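Local coordinates for protein SSD1 (Saccharomyces cerevisiae S288C, PDB 7AM1) that binds mRNA and acts as a translational repressor, being a pseudonuclease of the RNase II family that has kept the fold but not the enzymatic activity, at residues L480-D484 against T543-I549; Q500-R504 against E515-L519; D570-L574 against V671-Q675; K567-L571 against Y685-M689. All coordinates share one frame; numbering follows the deposited sequence.

Contact 1 (L480-D484 against T543-I549); sequences LEQLD and TLGFVVI
Asp484 reaches the start of helix 544-568 with both carboxylate oxygens, each on a different partner. OD1 accepts from Gly545 N at 2.9 Å, and the N-H comes from above the carboxylate plane, although the bond is fairly straight (158°). OD2 accepts a hydrogen bond from Thr543 OG1 on its syn lone pair, the two atoms being 2.6 Å apart. Gly545, lacking a side chain, suits its place: the carboxylate can lie close against the backbone, and the CA atoms of Asp484 and Gly545 approach to 4.8 Å.

Beside this polar end the contact is apolar. Leu483 CD2 and Leu480 CD2 both rest on Ile549 CG1, at 3.7 and 3.9 Å, and the other branch of Leu480, CD1, reaches the edge of the Phe546 ring. Branched aliphatic side chains serve well here, and the fork of Leu480 lets its two methyls serve different neighbours.

The next shell sets these groups in place. With OG1 lodged between its backbone N and carbonyl carbon (chi1 69°), Thr543 accepts from Phe546 N as the N-cap while donating to Asp484. Ile369 packs on Leu480 and Ile549, and Leu496 on Leu483. The positive end of the helix would probably favour the ionised form of Asp484.

Two helix segments crossing at 104°, their axes 8.4 Å apart, thus meet at a helix N-terminus where the threonine N-cap is reinforced by an aspartate from the other helix, inside the RNB domain of the RNase II family.

Contact 2 (Q500-R504 against E515-L519); sequences QEIAR and EATLL
Arg504 and Leu518 carry this contact: the arginine makes the polar bond, while its CA and CB also receive the leucine. The hydrogen bond across it runs from Arg504 NH1 to Ala516 O, 2.7 Å long with an N-H...O angle of 159°. The oxygen lies in the plane of the guanidinium, at its edge, whereas the donor stands tilted from the plane of the carbonyl. NH1 also binds Pro514 O, so this one nitrogen holds two carbonyls of the loop.

A salt bridge within helix 495-510 fixes the rotation of the guanidinium. Glu501, one turn earlier, is held side-on: NH2 bonds OE1 at 3.0 Å and NE bonds OE2 at 3.1 Å. Because the arginine chain bends at chi3 (65°), it can present NE and NH2 to the glutamate while turning NH1 to the loop.

Apolar packing accompanies the polar bonds. Leu518 sends CD2 to Arg504 CA (3.8 Å) and CD1 to Gln500 CG (4.0 Å), with Ala503 CB a little farther from CD1. The small methyl of Ala503 leaves room for the leucine between the helix and Val548, which both residues touch.

A long side chain with several donors suits a loop that offers carbonyl oxygens. The glutamate probably balances the arginine's charge, and its bonds to NE and NH2 hold the guanidinium turned so that NH1 faces the loop after helix 495-510.

Contact 3 (D570-L574 against V671-Q675); sequences DLALL and VVHRQ
Gln675 extends from helix 668-681 to the backbone at Leu571 and Leu573, presenting its carboxamide to the chain end-first. OE1 receives the N-H of Leu573 at 2.9 Å, nearly straight at 167°, and the donor lies in the carbonyl plane on a lone pair. Its partner in the same amide, NE2, stands 2.7 Å from Leu571 O, but the angle of 124° makes this a weak bond. A glutamine is apt here: one flat group offers an acceptor and a donor together, and the straight bond, with some help from the weak one, would limit its rotation. With CG anti to the carbonyl carbon (chi1 -72°), the extended chain carries the amide across to the backbone of 571-573.

Leu573 meets the same helix with its two branches, crossing both valines at about a right angle. CD1 presses on Val671 CG1 at 3.7 Å, and CD2 lies 4.0 Å from Val672 CG2. The forked leucine thus straddles two successive residues, whose beta-branched side chains present firm, compact surfaces. Val672 CG2 also lies by Leu573 O, a carbonyl that is hydrogen-bonded to Thr658 OG1.

Ala572, between the two residues bonded to the amide, pairs through its backbone with Ala639. The way the carboxamide meets Leu571 O and Leu573 N resembles the pairing of a neighbouring strand. It grips the backbone leading into strand 573-576, and so joins the two-stranded antiparallel sheet of 573-576 and 635-638 to helix 668-681 of the RNB domain.

Contact 4 (K567-L571 against Y685-M689); sequences KLGDL and YTEDM
Tyr685, whose ring packs on Leu568 and Leu571, makes its polar bond through OH, which meets Gln675 NE2. This bond ties the phenol to helix 668-681, while no hydrogen bond joins 567-571 to 685-689.

The ring is met from several sides. Leu568 CD1 lies over one face, in a CH-pi contact 4.2 Å from the centroid and 21° off the normal, and its other methyl, CD2, leans on Tyr685 CB. Over the opposite face, offset toward the rim, is the backbone N of Glu687, as the chain curls round its own tyrosine. Leu571 CD1 comes in at the edge, 3.6 Å from Tyr685 CD2, and it also touches Glu687 O. A tyrosine suits this position by pairing a broad apolar ring with a hydroxyl that can reach a polar partner.

The remaining branch of Leu571, CD2, abuts Met689 CB at 3.9 Å. Farther out, the methionine chain bends at chi3 (-59°), which swings CE against Asp570 CB at 3.5 Å. A long, flexible thioether can bend its methyl into such a place.

Gly569, at a positive phi (57°) that favours glycine, takes the chain out of helix 544-568 into the short 3-10 turn. Asp688 serves as the N-cap of helix 689-725, its OD1 accepting from Glu690 N. The arrangement is thus a surface junction between a glycine-terminated helix end and the capped start of another helix.

In the fold
Helix 544-568 strings the contacts together: contact 1 lies at its start and contact 4 at its end, their centres about 36 Å apart. Each end has a second contact close by. Contacts 1 and 2, with centres about 12 Å apart, share packing in which Val548 CG2 meets Leu518 CD1 at 3.4 Å. Contacts 3 and 4, centres about 7 Å apart, have Asp570 and Leu571 in common, and Gln675 CB of the one packs on Leu568 CD1 of the other at 3.6 Å. Contacts 2 and 3 do not touch, their nearest atoms being about 20 Å apart. The two clusters thus lie at opposite ends of one long helix of the RNB domain.

Contact 1 (L480-D484 against T543-I549)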
loop_
_atom_site.group_PDB
_atom_site.type_symbol
_atom_site.label_atom_id
_atom_site.label_comp_id
_atom_site.label_asym_id
_atom_site.label_seq_id
_atom_site.Cartn_x
_atom_site.Cartn_y
_atom_site.Cartn_z
ATOM N N LEU A 480 -12.257 -9.596 -15.896
ATOM C CA LEU A 480 -10.824 -9.632 -16.158
ATOM C C LEU A 480 -10.316 -11.065 -16.222
ATOM O O LEU A 480 -9.380 -11.359 -16.972
ATOM C CB LEU A 480 -10.069 -8.842 -15.089
ATOM C CG LEU A 480 -10.270 -7.325 -15.120
ATOM C CD1 LEU A 480 -9.581 -6.665 -13.933
ATOM C CD2 LEU A 480 -9.750 -6.737 -16.425
ATOM N N GLU A 481 -10.922 -11.968 -15.445
ATOM C CA GLU A 481 -10.557 -13.376 -15.534
ATOM C C GLU A 481 -10.928 -13.938 -16.899
ATOM O O GLU A 481 -10.134 -14.653 -17.521
ATOM C CB GLU A 481 -11.244 -14.174 -14.425
ATOM C CG GLU A 481 -10.681 -13.936 -13.030
ATOM C CD GLU A 481 -11.027 -12.566 -12.478
ATOM O OE1 GLU A 481 -12.063 -12.002 -12.890
ATOM O OE2 GLU A 481 -10.260 -12.052 -11.634
ATOM N N GLN A 482 -12.127 -13.610 -17.385
ATOM C CA GLN A 482 -12.529 -14.041 -18.717
ATOM C C GLN A 482 -11.664 -13.391 -19.789
ATOM O O GLN A 482 -11.286 -14.044 -20.767
ATOM C CB GLN A 482 -14.004 -13.715 -18.949
ATOM C CG GLN A 482 -14.952 -14.515 -18.077
ATOM C CD GLN A 482 -16.392 -14.067 -18.217
ATOM O OE1 GLN A 482 -16.668 -12.897 -18.482
ATOM N NE2 GLN A 482 -17.322 -15.003 -18.049
ATOM N N LEU A 483 -11.345 -12.103 -19.626
ATOM C CA LEU A 483 -10.439 -11.445 -20.563
ATOM C C LEU A 483 -9.102 -12.173 -20.616
ATOM O O LEU A 483 -8.563 -12.432 -21.698
ATOM C CB LEU A 483 -10.244 -9.978 -20.167
ATOM C CG LEU A 483 -9.251 -9.185 -21.021
ATOM C CD1 LEU A 483 -9.680 -9.163 -22.480
ATOM C CD2 LEU A 483 -9.092 -7.766 -20.500
ATOM N N ASP A 484 -8.554 -12.513 -19.449
ATOM C CA ASP A 484 -7.298 -13.254 -19.401
ATOM C C ASP A 484 -7.404 -14.574 -20.151
ATOM O O ASP A 484 -6.533 -14.913 -20.961
ATOM C CB ASP A 484 -6.899 -13.495 -17.949
ATOM C CG ASP A 484 -5.959 -12.446 -17.437
ATOM O OD1 ASP A 484 -4.877 -12.276 -18.038
ATOM O OD2 ASP A 484 -6.317 -11.768 -16.454
ATOM N N THR A 543 -2.441 -9.723 -13.540
ATOM C CA THR A 543 -2.673 -10.514 -14.741
ATOM C C THR A 543 -2.539 -9.648 -15.988
ATOM O O THR A 543 -2.663 -8.421 -15.945
ATOM C CB THR A 543 -4.058 -11.171 -14.729
ATOM O OG1 THR A 543 -5.073 -10.168 -14.859
ATOM C CG2 THR A 543 -4.283 -11.948 -13.443
ATOM N N LEU A 544 -2.302 -10.320 -17.114
ATOM C CA LEU A 544 -2.235 -9.633 -18.397
ATOM C C LEU A 544 -3.508 -8.844 -18.662
ATOM O O LEU A 544 -3.450 -7.688 -19.094
ATOM C CB LEU A 544 -1.980 -10.650 -19.508
ATOM C CG LEU A 544 -1.978 -10.139 -20.948
ATOM C CD1 LEU A 544 -0.976 -9.007 -21.097
ATOM C CD2 LEU A 544 -1.664 -11.273 -21.920
ATOM N N GLY A 545 -4.670 -9.446 -18.400
ATOM C CA GLY A 545 -5.924 -8.749 -18.636
ATOM C C GLY A 545 -6.012 -7.447 -17.864
ATOM O O GLY A 545 -6.389 -6.408 -18.412
ATOM N N PHE A 546 -5.664 -7.487 -16.576
ATOM C CA PHE A 546 -5.660 -6.258 -15.794
ATOM C C PHE A 546 -4.709 -5.230 -16.397
ATOM O O PHE A 546 -5.048 -4.046 -16.499
ATOM C CB PHE A 546 -5.269 -6.532 -14.342
ATOM C CG PHE A 546 -5.043 -5.272 -13.543
ATOM C CD1 PHE A 546 -6.105 -4.620 -12.933
ATOM C CD2 PHE A 546 -3.780 -4.710 -13.446
ATOM C CE1 PHE A 546 -5.904 -3.440 -12.214
ATOM C CE2 PHE A 546 -3.577 -3.531 -12.734
ATOM C CZ PHE A 546 -4.640 -2.899 -12.118
ATOM N N VAL A 547 -3.514 -5.664 -16.806
ATOM C CA VAL A 547 -2.511 -4.728 -17.305
ATOM C C VAL A 547 -2.987 -4.081 -18.599
ATOM O O VAL A 547 -2.788 -2.878 -18.816
ATOM C CB VAL A 547 -1.164 -5.450 -17.495
ATOM C CG1 VAL A 547 -0.167 -4.561 -18.224
ATOM C CG2 VAL A 547 -0.597 -5.884 -16.155
ATOM N N VAL A 548 -3.622 -4.864 -19.476
ATOM C CA VAL A 548 -4.162 -4.324 -20.723
ATOM C C VAL A 548 -5.156 -3.207 -20.430
ATOM O O VAL A 548 -5.033 -2.088 -20.943
ATOM C CB VAL A 548 -4.813 -5.445 -21.557
ATOM C CG1 VAL A 548 -5.675 -4.856 -22.668
ATOM C CG2 VAL A 548 -3.758 -6.349 -22.151
ATOM N N ILE A 549 -6.161 -3.500 -19.603
ATOM C CA ILE A 549 -7.166 -2.497 -19.282
ATOM C C ILE A 549 -6.545 -1.357 -18.484
ATOM O O ILE A 549 -6.945 -0.198 -18.643
ATOM C CB ILE A 549 -8.342 -3.141 -18.520
ATOM C CG1 ILE A 549 -8.997 -4.248 -19.361
ATOM C CG2 ILE A 549 -9.347 -2.082 -18.081
ATOM C CD1 ILE A 549 -9.532 -3.808 -20.728
#

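Contact 2 (Q500-R504 against E515-L519)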
loop_
_atom_site.group_PDB
_atom_site.type_symbol
_atom_site.label_atom_id
_atom_site.label_comp_id
_atom_site.label_asym_id
_atom_site.label_seq_id
_atom_site.Cartn_x
_atom_site.Cartn_y
_atom_site.Cartn_z
ATOM N N GLN A 500 -5.313 -5.667 -26.925
ATOM C CA GLN A 500 -4.031 -5.863 -26.258
ATOM C C GLN A 500 -2.922 -5.110 -26.980
ATOM O O GLN A 500 -2.109 -4.428 -26.350
ATOM C CB GLN A 500 -3.698 -7.353 -26.168
ATOM C CG GLN A 500 -2.268 -7.634 -25.721
ATOM C CD GLN A 500 -1.996 -9.105 -25.473
ATOM O OE1 GLN A 500 -2.901 -9.938 -25.528
ATOM N NE2 GLN A 500 -0.741 -9.431 -25.191
ATOM N N GLU A 501 -2.881 -5.204 -28.311
ATOM C CA GLU A 501 -1.816 -4.527 -29.040
ATOM C C GLU A 501 -1.947 -3.016 -28.918
ATOM O O GLU A 501 -0.933 -2.310 -28.886
ATOM C CB GLU A 501 -1.812 -4.957 -30.506
ATOM C CG GLU A 501 -0.772 -4.227 -31.348
ATOM C CD GLU A 501 0.634 -4.324 -30.775
ATOM O OE1 GLU A 501 1.421 -3.371 -30.970
ATOM O OE2 GLU A 501 0.949 -5.340 -30.118
ATOM N N ILE A 502 -3.175 -2.500 -28.843
ATOM C CA ILE A 502 -3.358 -1.073 -28.600
ATOM C C ILE A 502 -2.851 -0.704 -27.211
ATOM O O ILE A 502 -2.096 0.260 -27.043
ATOM C CB ILE A 502 -4.836 -0.681 -28.781
ATOM C CG1 ILE A 502 -5.246 -0.818 -30.247
ATOM C CG2 ILE A 502 -5.073 0.747 -28.291
ATOM C CD1 ILE A 502 -6.739 -0.733 -30.465
ATOM N N ALA A 503 -3.243 -1.475 -26.195
ATOM C CA ALA A 503 -2.727 -1.232 -24.854
ATOM C C ALA A 503 -1.205 -1.282 -24.841
ATOM O O ALA A 503 -0.556 -0.451 -24.196
ATOM C CB ALA A 503 -3.304 -2.249 -23.871
ATOM N N ARG A 504 -0.619 -2.255 -25.546
ATOM C CA ARG A 504 0.836 -2.371 -25.585
ATOM C C ARG A 504 1.473 -1.138 -26.213
ATOM O O ARG A 504 2.533 -0.682 -25.764
ATOM C CB ARG A 504 1.251 -3.625 -26.363
ATOM C CG ARG A 504 2.720 -4.015 -26.185
ATOM C CD ARG A 504 3.259 -4.812 -27.376
ATOM N NE ARG A 504 3.275 -3.995 -28.588
ATOM C CZ ARG A 504 4.222 -3.107 -28.892
ATOM N NH1 ARG A 504 5.256 -2.920 -28.080
ATOM N NH2 ARG A 504 4.133 -2.404 -30.014
ATOM N N GLU A 515 9.708 -1.522 -28.143
ATOM C CA GLU A 515 9.565 -2.971 -28.170
ATOM C C GLU A 515 8.941 -3.534 -26.897
ATOM O O GLU A 515 8.919 -4.756 -26.723
ATOM C CB GLU A 515 10.929 -3.621 -28.412
ATOM C CG GLU A 515 11.629 -3.143 -29.676
ATOM C CD GLU A 515 10.804 -3.380 -30.923
ATOM O OE1 GLU A 515 10.483 -2.399 -31.630
ATOM O OE2 GLU A 515 10.467 -4.553 -31.193
ATOM N N ALA A 516 8.423 -2.680 -26.017
ATOM C CA ALA A 516 7.978 -3.134 -24.708
ATOM C C ALA A 516 6.808 -4.104 -24.824
ATOM O O ALA A 516 5.912 -3.931 -25.655
ATOM C CB ALA A 516 7.573 -1.937 -23.845
ATOM N N THR A 517 6.826 -5.126 -23.978
ATOM C CA THR A 517 5.710 -6.043 -23.801
ATOM C C THR A 517 5.026 -5.735 -22.476
ATOM O O THR A 517 5.662 -5.260 -21.530
ATOM C CB THR A 517 6.178 -7.499 -23.826
ATOM O OG1 THR A 517 7.124 -7.718 -22.773
ATOM C CG2 THR A 517 6.825 -7.823 -25.158
ATOM N N LEU A 518 3.717 -5.993 -22.414
ATOM C CA LEU A 518 2.946 -5.602 -21.237
ATOM C C LEU A 518 3.409 -6.340 -19.986
ATOM O O LEU A 518 3.286 -5.810 -18.878
ATOM C CB LEU A 518 1.456 -5.833 -21.484
ATOM C CG LEU A 518 0.826 -4.896 -22.516
ATOM C CD1 LEU A 518 -0.548 -5.392 -22.939
ATOM C CD2 LEU A 518 0.728 -3.479 -21.962
ATOM N N LEU A 519 3.945 -7.551 -20.136
ATOM C CA LEU A 519 4.577 -8.229 -19.012
ATOM C C LEU A 519 6.075 -8.361 -19.277
ATOM O O LEU A 519 6.489 -8.510 -20.430
ATOM C CB LEU A 519 3.978 -9.621 -18.780
ATOM C CG LEU A 519 2.491 -9.681 -18.429
ATOM C CD1 LEU A 519 2.021 -11.119 -18.279
ATOM C CD2 LEU A 519 2.206 -8.908 -17.164
#

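Contact 3 (D570-L574 against V671-Q675)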
loop_
_atom_site.group_PDB
_atom_site.type_symbol
_atom_site.label_atom_id
_atom_site.label_comp_id
_atom_site.label_asym_id
_atom_site.label_seq_id
_atom_site.Cartn_x
_atom_site.Cartn_y
_atom_site.Cartn_z
ATOM N N ASP A 570 -5.946 26.673 -13.325
ATOM C CA ASP A 570 -5.590 26.613 -11.912
ATOM C C ASP A 570 -6.591 25.853 -11.050
ATOM O O ASP A 570 -6.236 25.442 -9.939
ATOM C CB ASP A 570 -5.435 28.036 -11.363
ATOM C CG ASP A 570 -4.139 28.691 -11.787
ATOM O OD1 ASP A 570 -3.326 28.026 -12.457
ATOM O OD2 ASP A 570 -3.924 29.868 -11.427
ATOM N N LEU A 571 -7.815 25.638 -11.522
ATOM C CA LEU A 571 -8.811 24.927 -10.729
ATOM C C LEU A 571 -8.840 23.420 -10.992
ATOM O O LEU A 571 -9.591 22.704 -10.318
ATOM C CB LEU A 571 -10.204 25.523 -10.976
ATOM C CG LEU A 571 -10.409 26.983 -10.559
ATOM C CD1 LEU A 571 -11.870 27.385 -10.758
ATOM C CD2 LEU A 571 -9.975 27.246 -9.125
ATOM N N ALA A 572 -8.024 22.916 -11.920
ATOM C CA ALA A 572 -8.046 21.495 -12.247
ATOM C C ALA A 572 -7.620 20.646 -11.053
ATOM O O ALA A 572 -6.639 20.949 -10.370
ATOM C CB ALA A 572 -7.123 21.209 -13.435
ATOM N N LEU A 573 -8.368 19.571 -10.806
ATOM C CA LEU A 573 -7.983 18.565 -9.820
ATOM C C LEU A 573 -7.126 17.534 -10.544
ATOM O O LEU A 573 -7.614 16.818 -11.425
ATOM C CB LEU A 573 -9.199 17.914 -9.170
ATOM C CG LEU A 573 -8.887 16.940 -8.021
ATOM C CD1 LEU A 573 -10.172 16.552 -7.309
ATOM C CD2 LEU A 573 -8.147 15.678 -8.462
ATOM N N LEU A 574 -5.850 17.489 -10.201
ATOM C CA LEU A 574 -4.866 16.636 -10.841
ATOM C C LEU A 574 -4.295 15.666 -9.810
ATOM O O LEU A 574 -4.671 15.677 -8.636
ATOM C CB LEU A 574 -3.774 17.498 -11.477
ATOM C CG LEU A 574 -4.277 18.484 -12.538
ATOM C CD1 LEU A 574 -3.150 19.394 -13.009
ATOM C CD2 LEU A 574 -4.887 17.744 -13.712
ATOM N N VAL A 671 -15.323 14.941 -8.753
ATOM C CA VAL A 671 -14.886 16.312 -8.993
ATOM C C VAL A 671 -14.344 16.448 -10.409
ATOM O O VAL A 671 -14.676 17.391 -11.136
ATOM C CB VAL A 671 -13.836 16.729 -7.947
ATOM C CG1 VAL A 671 -13.401 18.164 -8.180
ATOM C CG2 VAL A 671 -14.381 16.552 -6.529
ATOM N N VAL A 672 -13.498 15.503 -10.821
ATOM C CA VAL A 672 -12.932 15.544 -12.166
ATOM C C VAL A 672 -14.032 15.454 -13.217
ATOM O O VAL A 672 -13.988 16.148 -14.240
ATOM C CB VAL A 672 -11.890 14.423 -12.336
ATOM C CG1 VAL A 672 -11.445 14.314 -13.795
ATOM C CG2 VAL A 672 -10.699 14.661 -11.419
ATOM N N HIS A 673 -15.028 14.595 -12.998
ATOM C CA HIS A 673 -16.113 14.482 -13.967
ATOM C C HIS A 673 -16.879 15.794 -14.096
ATOM O O HIS A 673 -17.208 16.226 -15.208
ATOM C CB HIS A 673 -17.058 13.351 -13.570
ATOM C CG HIS A 673 -16.551 11.989 -13.926
ATOM N ND1 HIS A 673 -17.392 10.939 -14.219
ATOM C CD2 HIS A 673 -15.291 11.503 -14.025
ATOM C CE1 HIS A 673 -16.672 9.865 -14.491
ATOM N NE2 HIS A 673 -15.395 10.180 -14.379
ATOM N N ARG A 674 -17.173 16.449 -12.971
ATOM C CA ARG A 674 -17.873 17.726 -13.036
ATOM C C ARG A 674 -17.010 18.793 -13.693
ATOM O O ARG A 674 -17.527 19.642 -14.429
ATOM C CB ARG A 674 -18.309 18.153 -11.635
ATOM C CG ARG A 674 -19.306 17.184 -11.009
ATOM C CD ARG A 674 -20.029 17.779 -9.809
ATOM N NE ARG A 674 -21.228 17.010 -9.473
ATOM C CZ ARG A 674 -21.291 16.057 -8.546
ATOM N NH1 ARG A 674 -20.222 15.733 -7.830
ATOM N NH2 ARG A 674 -22.437 15.423 -8.334
ATOM N N GLN A 675 -15.695 18.746 -13.472
ATOM C CA GLN A 675 -14.798 19.669 -14.157
ATOM C C GLN A 675 -14.776 19.409 -15.658
ATOM O O GLN A 675 -14.784 20.354 -16.456
ATOM C CB GLN A 675 -13.394 19.557 -13.567
ATOM C CG GLN A 675 -13.287 20.166 -12.181
ATOM C CD GLN A 675 -11.860 20.246 -11.665
ATOM O OE1 GLN A 675 -10.945 19.653 -12.235
ATOM N NE2 GLN A 675 -11.669 20.975 -10.567
#

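Contact 4 (K567-L571 against Y685-M689)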
loop_
_atom_site.group_PDB
_atom_site.type_symbol
_atom_site.label_atom_id
_atom_site.label_comp_id
_atom_site.label_asym_id
_atom_site.label_seq_id
_atom_site.Cartn_x
_atom_site.Cartn_y
_atom_site.Cartn_z
ATOM N N LYS A 567 -8.128 23.802 -20.217
ATOM C CA LYS A 567 -9.298 24.676 -20.240
ATOM C C LYS A 567 -9.566 25.342 -18.892
ATOM O O LYS A 567 -9.860 26.544 -18.853
ATOM C CB LYS A 567 -10.532 23.882 -20.687
ATOM N N LEU A 568 -9.488 24.592 -17.786
ATOM C CA LEU A 568 -9.783 25.141 -16.467
ATOM C C LEU A 568 -8.549 25.648 -15.732
ATOM O O LEU A 568 -8.693 26.378 -14.745
ATOM C CB LEU A 568 -10.467 24.109 -15.568
ATOM C CG LEU A 568 -11.870 23.639 -15.941
ATOM C CD1 LEU A 568 -12.453 22.839 -14.776
ATOM C CD2 LEU A 568 -12.765 24.812 -16.310
ATOM N N GLY A 569 -7.358 25.264 -16.166
ATOM C CA GLY A 569 -6.144 25.798 -15.574
ATOM C C GLY A 569 -6.070 25.572 -14.076
ATOM O O GLY A 569 -6.160 24.440 -13.592
ATOM N N ASP A 570 -5.946 26.673 -13.325
ATOM C CA ASP A 570 -5.590 26.613 -11.912
ATOM C C ASP A 570 -6.591 25.853 -11.050
ATOM O O ASP A 570 -6.236 25.442 -9.939
ATOM C CB ASP A 570 -5.435 28.036 -11.363
ATOM C CG ASP A 570 -4.139 28.691 -11.787
ATOM O OD1 ASP A 570 -3.326 28.026 -12.457
ATOM O OD2 ASP A 570 -3.924 29.868 -11.427
ATOM N N LEU A 571 -7.815 25.638 -11.522
ATOM C CA LEU A 571 -8.811 24.927 -10.729
ATOM C C LEU A 571 -8.840 23.420 -10.992
ATOM O O LEU A 571 -9.591 22.704 -10.318
ATOM C CB LEU A 571 -10.204 25.523 -10.976
ATOM C CG LEU A 571 -10.409 26.983 -10.559
ATOM C CD1 LEU A 571 -11.870 27.385 -10.758
ATOM C CD2 LEU A 571 -9.975 27.246 -9.125
ATOM N N TYR A 685 -17.022 27.509 -14.556
ATOM C CA TYR A 685 -16.656 26.681 -13.412
ATOM C C TYR A 685 -16.188 27.619 -12.305
ATOM O O TYR A 685 -15.121 28.232 -12.417
ATOM C CB TYR A 685 -15.573 25.679 -13.789
ATOM C CG TYR A 685 -15.295 24.700 -12.685
ATOM C CD1 TYR A 685 -16.139 23.623 -12.457
ATOM C CD2 TYR A 685 -14.206 24.873 -11.845
ATOM C CE1 TYR A 685 -15.892 22.735 -11.437
ATOM C CE2 TYR A 685 -13.951 23.992 -10.825
ATOM C CZ TYR A 685 -14.798 22.930 -10.621
ATOM O OH TYR A 685 -14.534 22.053 -9.599
ATOM N N THR A 686 -16.981 27.724 -11.234
ATOM C CA THR A 686 -16.809 28.776 -10.237
ATOM C C THR A 686 -16.506 28.234 -8.841
ATOM O O THR A 686 -16.838 28.873 -7.840
ATOM C CB THR A 686 -18.055 29.663 -10.184
ATOM O OG1 THR A 686 -19.217 28.846 -9.982
ATOM C CG2 THR A 686 -18.211 30.457 -11.474
ATOM N N GLU A 687 -15.877 27.067 -8.753
ATOM C CA GLU A 687 -15.510 26.525 -7.454
ATOM C C GLU A 687 -14.340 27.298 -6.860
ATOM O O GLU A 687 -13.421 27.716 -7.570
ATOM C CB GLU A 687 -15.153 25.044 -7.571
ATOM C CG GLU A 687 -16.311 24.172 -8.016
ATOM C CD GLU A 687 -17.466 24.200 -7.034
ATOM O OE1 GLU A 687 -17.206 24.228 -5.814
ATOM O OE2 GLU A 687 -18.631 24.212 -7.484
ATOM N N ASP A 688 -14.378 27.481 -5.545
ATOM C CA ASP A 688 -13.304 28.166 -4.843
ATOM C C ASP A 688 -12.054 27.295 -4.849
ATOM O O ASP A 688 -12.124 26.083 -4.627
ATOM C CB ASP A 688 -13.739 28.470 -3.410
ATOM C CG ASP A 688 -12.648 29.128 -2.592
ATOM O OD1 ASP A 688 -11.698 29.683 -3.184
ATOM O OD2 ASP A 688 -12.739 29.085 -1.349
ATOM N N MET A 689 -10.901 27.912 -5.120
ATOM C CA MET A 689 -9.666 27.138 -5.154
ATOM C C MET A 689 -9.358 26.545 -3.784
ATOM O O MET A 689 -8.845 25.425 -3.684
ATOM C CB MET A 689 -8.492 27.996 -5.631
ATOM C CG MET A 689 -7.223 27.158 -5.828
ATOM S SD MET A 689 -5.766 28.011 -6.458
ATOM C CE MET A 689 -6.348 28.640 -8.015
#